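Local coordinates for SnoaL-like domain-containing protein (Kribbella flavida, PDB 4GB5) that is of unknown function but has a SnoaL-like domain of the NTF2 clan, a cone-shaped fold that in relatives often surrounds a ligand pocket or active site, at residues 9-20 with 127-137. Sequence-based numbering, arbitrary orientation. Where two conformers were deposited one is given.
Sequences DRAEIIELFGRY and RTADGWRLSSV
Helix 9-20 crosses strand 131-137 at -52°, the axes 8.4 Å apart at their closest, with Ile13 and Trp132 the nearest backbone pair (CA to CA 6.4 Å), where the N-terminal helix of this NTF2-like fold lies against its curved sheet. The example illustrates how one aromatic residue near a hairpin turn can fasten a helix by edge and face at once. At the edge, Trp132 NE1 donates an almost straight bond (170°) to Asp9 OD1, 2.9 Å away and in the indole plane, though it reaches the carboxylate from above. Arg127 forms an end-on salt bridge with the same carboxylate, NH2 donating to Asp9 OD1 (2.6 Å) and NH1 to Asp9 OD2, so OD1 has two donors on one face. Over the six-membered ring, Ile13 CD1 makes a CH-pi contact 3.7 Å from the centroid; Arg127 CB covers the opposite face. Trp132 CB points toward the helix, and with CG beside the backbone N (chi1 -73°) the indole lies against Asp9 and Ile13. A leucine here would probably leave Asp9 OD1 without its indole donor and Ile13 without a flat surface to rest on. Farther along, Leu16 CD1 packs against Trp132 CB and Leu134 CG, while Phe17, itself edge-to-face with His82, has Leu134 CD1 over one ring face and Leu134 CD2 4.0 Å from Phe17 CE2. Tyr20 ends the contact, its OH 3.8 Å from Val137 CG1.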
loop_
_atom_site.group_PDB
_atom_site.type_symbol
_atom_site.label_atom_id
_atom_site.label_comp_id
_atom_site.label_asym_id
_atom_site.label_seq_id
_atom_site.Cartn_x
_atom_site.Cartn_y
_atom_site.Cartn_z
ATOM N N ASP A 9 4.874 -6.671 19.647
ATOM C CA ASP A 9 5.826 -5.601 19.326
ATOM C C ASP A 9 5.867 -5.330 17.833
ATOM O O ASP A 9 5.821 -4.196 17.399
ATOM C CB ASP A 9 7.248 -5.976 19.781
ATOM C CG ASP A 9 7.423 -5.923 21.258
ATOM O OD1 ASP A 9 6.768 -5.086 21.934
ATOM O OD2 ASP A 9 8.217 -6.743 21.787
ATOM N N ARG A 10 5.937 -6.383 17.029
ATOM C CA ARG A 10 5.960 -6.224 15.573
ATOM C C ARG A 10 4.728 -5.513 15.091
ATOM O O ARG A 10 4.824 -4.605 14.278
ATOM C CB ARG A 10 6.054 -7.588 14.861
ATOM C CG ARG A 10 6.163 -7.421 13.337
ATOM C CD ARG A 10 5.825 -8.656 12.553
ATOM N NE ARG A 10 6.510 -9.833 13.044
ATOM C CZ ARG A 10 7.593 -10.382 12.505
ATOM N NH1 ARG A 10 8.201 -9.822 11.465
ATOM N NH2 ARG A 10 8.088 -11.496 13.039
ATOM N N ALA A 11 3.570 -5.950 15.550
ATOM C CA ALA A 11 2.323 -5.336 15.082
ATOM C C ALA A 11 2.259 -3.841 15.493
ATOM O O ALA A 11 1.816 -3.003 14.711
ATOM C CB ALA A 11 1.109 -6.109 15.604
ATOM N N GLU A 12 2.714 -3.520 16.692
ATOM C CA GLU A 12 2.710 -2.146 17.170
ATOM C C GLU A 12 3.684 -1.285 16.367
ATOM O O GLU A 12 3.383 -0.110 16.056
ATOM C CB GLU A 12 2.979 -2.073 18.678
ATOM C CG GLU A 12 1.791 -2.535 19.533
ATOM C CD GLU A 12 2.072 -2.505 21.015
ATOM O OE1 GLU A 12 3.204 -2.143 21.400
ATOM O OE2 GLU A 12 1.144 -2.831 21.797
ATOM N N ILE A 13 4.821 -1.871 15.994
ATOM C CA ILE A 13 5.829 -1.167 15.186
ATOM C C ILE A 13 5.256 -0.919 13.796
ATOM O O ILE A 13 5.397 0.190 13.244
ATOM C CB ILE A 13 7.137 -1.944 15.151
ATOM C CG1 ILE A 13 7.805 -1.872 16.510
ATOM C CG2 ILE A 13 8.095 -1.430 14.044
ATOM C CD1 ILE A 13 8.950 -2.866 16.616
ATOM N N ILE A 14 4.609 -1.912 13.197
ATOM C CA ILE A 14 3.992 -1.696 11.885
ATOM C C ILE A 14 2.922 -0.614 11.996
ATOM O O ILE A 14 2.846 0.278 11.134
ATOM C CB ILE A 14 3.501 -3.016 11.242
ATOM C CG1 ILE A 14 4.699 -3.866 10.898
ATOM C CG2 ILE A 14 2.657 -2.754 9.979
ATOM C CD1 ILE A 14 4.419 -5.262 10.452
ATOM N N GLU A 15 2.100 -0.666 13.020
ATOM C CA GLU A 15 1.040 0.340 13.179
ATOM C C GLU A 15 1.615 1.724 13.304
ATOM O O GLU A 15 0.987 2.696 12.875
ATOM C CB GLU A 15 0.204 -0.004 14.402
ATOM C CG GLU A 15 -0.941 0.894 14.653
ATOM C CD GLU A 15 -1.863 0.359 15.722
ATOM O OE1 GLU A 15 -2.708 -0.531 15.441
ATOM O OE2 GLU A 15 -1.718 0.835 16.865
ATOM N N LEU A 16 2.806 1.881 13.878
ATOM C CA LEU A 16 3.410 3.211 13.959
ATOM C C LEU A 16 3.549 3.867 12.624
ATOM O O LEU A 16 3.482 5.104 12.516
ATOM C CB LEU A 16 4.827 3.192 14.515
ATOM C CG LEU A 16 4.994 3.178 15.995
ATOM C CD1 LEU A 16 6.451 3.042 16.332
ATOM C CD2 LEU A 16 4.471 4.494 16.557
ATOM N N PHE A 17 3.754 3.063 11.580
ATOM C CA PHE A 17 3.856 3.621 10.240
ATOM C C PHE A 17 2.518 4.136 9.722
ATOM O O PHE A 17 2.494 5.065 8.919
ATOM C CB PHE A 17 4.487 2.604 9.277
ATOM C CG PHE A 17 5.937 2.484 9.484
ATOM C CD1 PHE A 17 6.809 3.244 8.692
ATOM C CD2 PHE A 17 6.486 1.693 10.463
ATOM C CE1 PHE A 17 8.171 3.185 8.854
ATOM C CE2 PHE A 17 7.841 1.656 10.663
ATOM C CZ PHE A 17 8.711 2.390 9.849
ATOM N N GLY A 18 1.403 3.554 10.171
ATOM C CA GLY A 18 0.083 4.113 9.876
ATOM C C GLY A 18 -0.082 5.487 10.522
ATOM O O GLY A 18 -0.523 6.439 9.877
ATOM N N ARG A 19 0.288 5.585 11.791
ATOM C CA ARG A 19 0.236 6.844 12.507
ATOM C C ARG A 19 1.216 7.867 11.923
ATOM O O ARG A 19 0.921 9.078 11.868
ATOM C CB ARG A 19 0.507 6.617 13.996
ATOM C CG ARG A 19 -0.485 5.688 14.691
ATOM C CD ARG A 19 -0.435 5.878 16.196
ATOM N NE ARG A 19 -1.761 5.815 16.810
ATOM C CZ ARG A 19 -2.278 4.737 17.385
ATOM N NH1 ARG A 19 -3.486 4.785 17.917
ATOM N NH2 ARG A 19 -1.587 3.610 17.438
ATOM N N TYR A 20 2.387 7.410 11.481
ATOM C CA TYR A 20 3.351 8.293 10.835
ATOM C C TYR A 20 2.752 8.930 9.597
ATOM O O TYR A 20 2.863 10.144 9.362
ATOM C CB TYR A 20 4.626 7.513 10.461
ATOM C CG TYR A 20 5.649 8.330 9.659
ATOM C CD1 TYR A 20 6.626 9.030 10.281
ATOM C CD2 TYR A 20 5.596 8.394 8.264
ATOM C CE1 TYR A 20 7.544 9.768 9.590
ATOM C CE2 TYR A 20 6.510 9.119 7.550
ATOM C CZ TYR A 20 7.488 9.807 8.216
ATOM O OH TYR A 20 8.405 10.550 7.508
ATOM N N ARG A 127 11.469 1.116 22.189
ATOM C CA ARG A 127 10.345 0.862 23.063
ATOM C C ARG A 127 10.444 1.791 24.266
ATOM O O ARG A 127 11.302 1.651 25.124
ATOM C CB ARG A 127 10.310 -0.612 23.496
ATOM C CG ARG A 127 9.078 -0.978 24.344
ATOM C CD ARG A 127 9.394 -2.071 25.408
ATOM N NE ARG A 127 9.968 -3.289 24.836
ATOM C CZ ARG A 127 9.266 -4.199 24.167
ATOM N NH1 ARG A 127 9.859 -5.281 23.673
ATOM N NH2 ARG A 127 7.961 -4.027 23.988
ATOM N N THR A 128 9.577 2.795 24.293
ATOM C CA THR A 128 9.555 3.725 25.417
ATOM C C THR A 128 8.581 3.248 26.445
ATOM O O THR A 128 7.851 2.283 26.247
ATOM C CB THR A 128 9.139 5.144 25.016
ATOM O OG1 THR A 128 7.703 5.226 24.864
ATOM C CG2 THR A 128 9.870 5.589 23.787
ATOM N N ALA A 129 8.568 3.933 27.583
ATOM C CA ALA A 129 7.596 3.615 28.598
ATOM C C ALA A 129 6.154 3.795 28.153
ATOM O O ALA A 129 5.238 3.230 28.757
ATOM C CB ALA A 129 7.871 4.445 29.857
ATOM N N ASP A 130 5.944 4.590 27.107
ATOM C CA ASP A 130 4.614 4.832 26.553
ATOM C C ASP A 130 4.409 4.117 25.206
ATOM O O ASP A 130 3.532 4.466 24.421
ATOM C CB ASP A 130 4.385 6.334 26.376
ATOM C CG ASP A 130 4.344 7.074 27.696
ATOM O OD1 ASP A 130 3.463 6.752 28.525
ATOM O OD2 ASP A 130 5.192 7.970 27.899
ATOM N N GLY A 131 5.224 3.098 24.958
ATOM C CA GLY A 131 5.081 2.294 23.760
ATOM C C GLY A 131 6.174 2.561 22.732
ATOM O O GLY A 131 7.064 3.398 22.929
ATOM N N TRP A 132 6.127 1.817 21.642
ATOM C CA TRP A 132 7.106 1.978 20.571
ATOM C C TRP A 132 7.042 3.365 19.965
ATOM O O TRP A 132 5.941 3.918 19.750
ATOM C CB TRP A 132 6.929 0.911 19.502
ATOM C CG TRP A 132 7.392 -0.450 19.957
ATOM C CD1 TRP A 132 6.619 -1.444 20.523
ATOM C CD2 TRP A 132 8.737 -0.964 19.922
ATOM N NE1 TRP A 132 7.406 -2.531 20.829
ATOM C CE2 TRP A 132 8.704 -2.270 20.456
ATOM C CE3 TRP A 132 9.956 -0.462 19.438
ATOM C CZ2 TRP A 132 9.851 -3.070 20.552
ATOM C CZ3 TRP A 132 11.102 -1.251 19.546
ATOM C CH2 TRP A 132 11.035 -2.540 20.102
ATOM N N ARG A 133 8.215 3.900 19.617
ATOM C CA ARG A 133 8.309 5.172 18.911
ATOM C C ARG A 133 9.400 5.111 17.859
ATOM O O ARG A 133 10.410 4.413 18.027
ATOM C CB ARG A 133 8.710 6.310 19.905
ATOM C CG ARG A 133 7.680 6.650 21.008
ATOM C CD ARG A 133 6.411 7.243 20.439
ATOM N NE ARG A 133 5.486 7.681 21.486
ATOM C CZ ARG A 133 4.613 6.900 22.094
ATOM N NH1 ARG A 133 4.501 5.628 21.795
ATOM N NH2 ARG A 133 3.804 7.431 23.012
ATOM N N LEU A 134 9.207 5.851 16.782
ATOM C CA LEU A 134 10.206 5.946 15.734
ATOM C C LEU A 134 11.254 6.995 16.135
ATOM O O LEU A 134 10.937 8.184 16.287
ATOM C CB LEU A 134 9.556 6.339 14.397
ATOM C CG LEU A 134 8.615 5.334 13.746
ATOM C CD1 LEU A 134 7.990 5.873 12.494
ATOM C CD2 LEU A 134 9.363 4.050 13.432
ATOM N N SER A 135 12.488 6.544 16.305
ATOM C CA SER A 135 13.600 7.374 16.777
ATOM C C SER A 135 14.507 7.873 15.665
ATOM O O SER A 135 15.242 8.825 15.862
ATOM C CB SER A 135 14.454 6.591 17.780
ATOM O OG SER A 135 14.846 5.353 17.196
ATOM N N SER A 136 14.470 7.226 14.509
ATOM C CA SER A 136 15.215 7.675 13.366
ATOM C C SER A 136 14.416 7.403 12.102
ATOM O O SER A 136 13.898 6.293 11.906
ATOM C CB SER A 136 16.557 6.931 13.293
ATOM O OG SER A 136 17.246 7.251 12.114
ATOM N N VAL A 137 14.312 8.403 11.228
ATOM C CA VAL A 137 13.640 8.265 9.940
ATOM C C VAL A 137 14.644 8.566 8.840
ATOM O O VAL A 137 15.318 9.622 8.885
ATOM C CB VAL A 137 12.471 9.257 9.815
ATOM C CG1 VAL A 137 11.778 9.170 8.460
ATOM C CG2 VAL A 137 11.478 9.027 10.923
#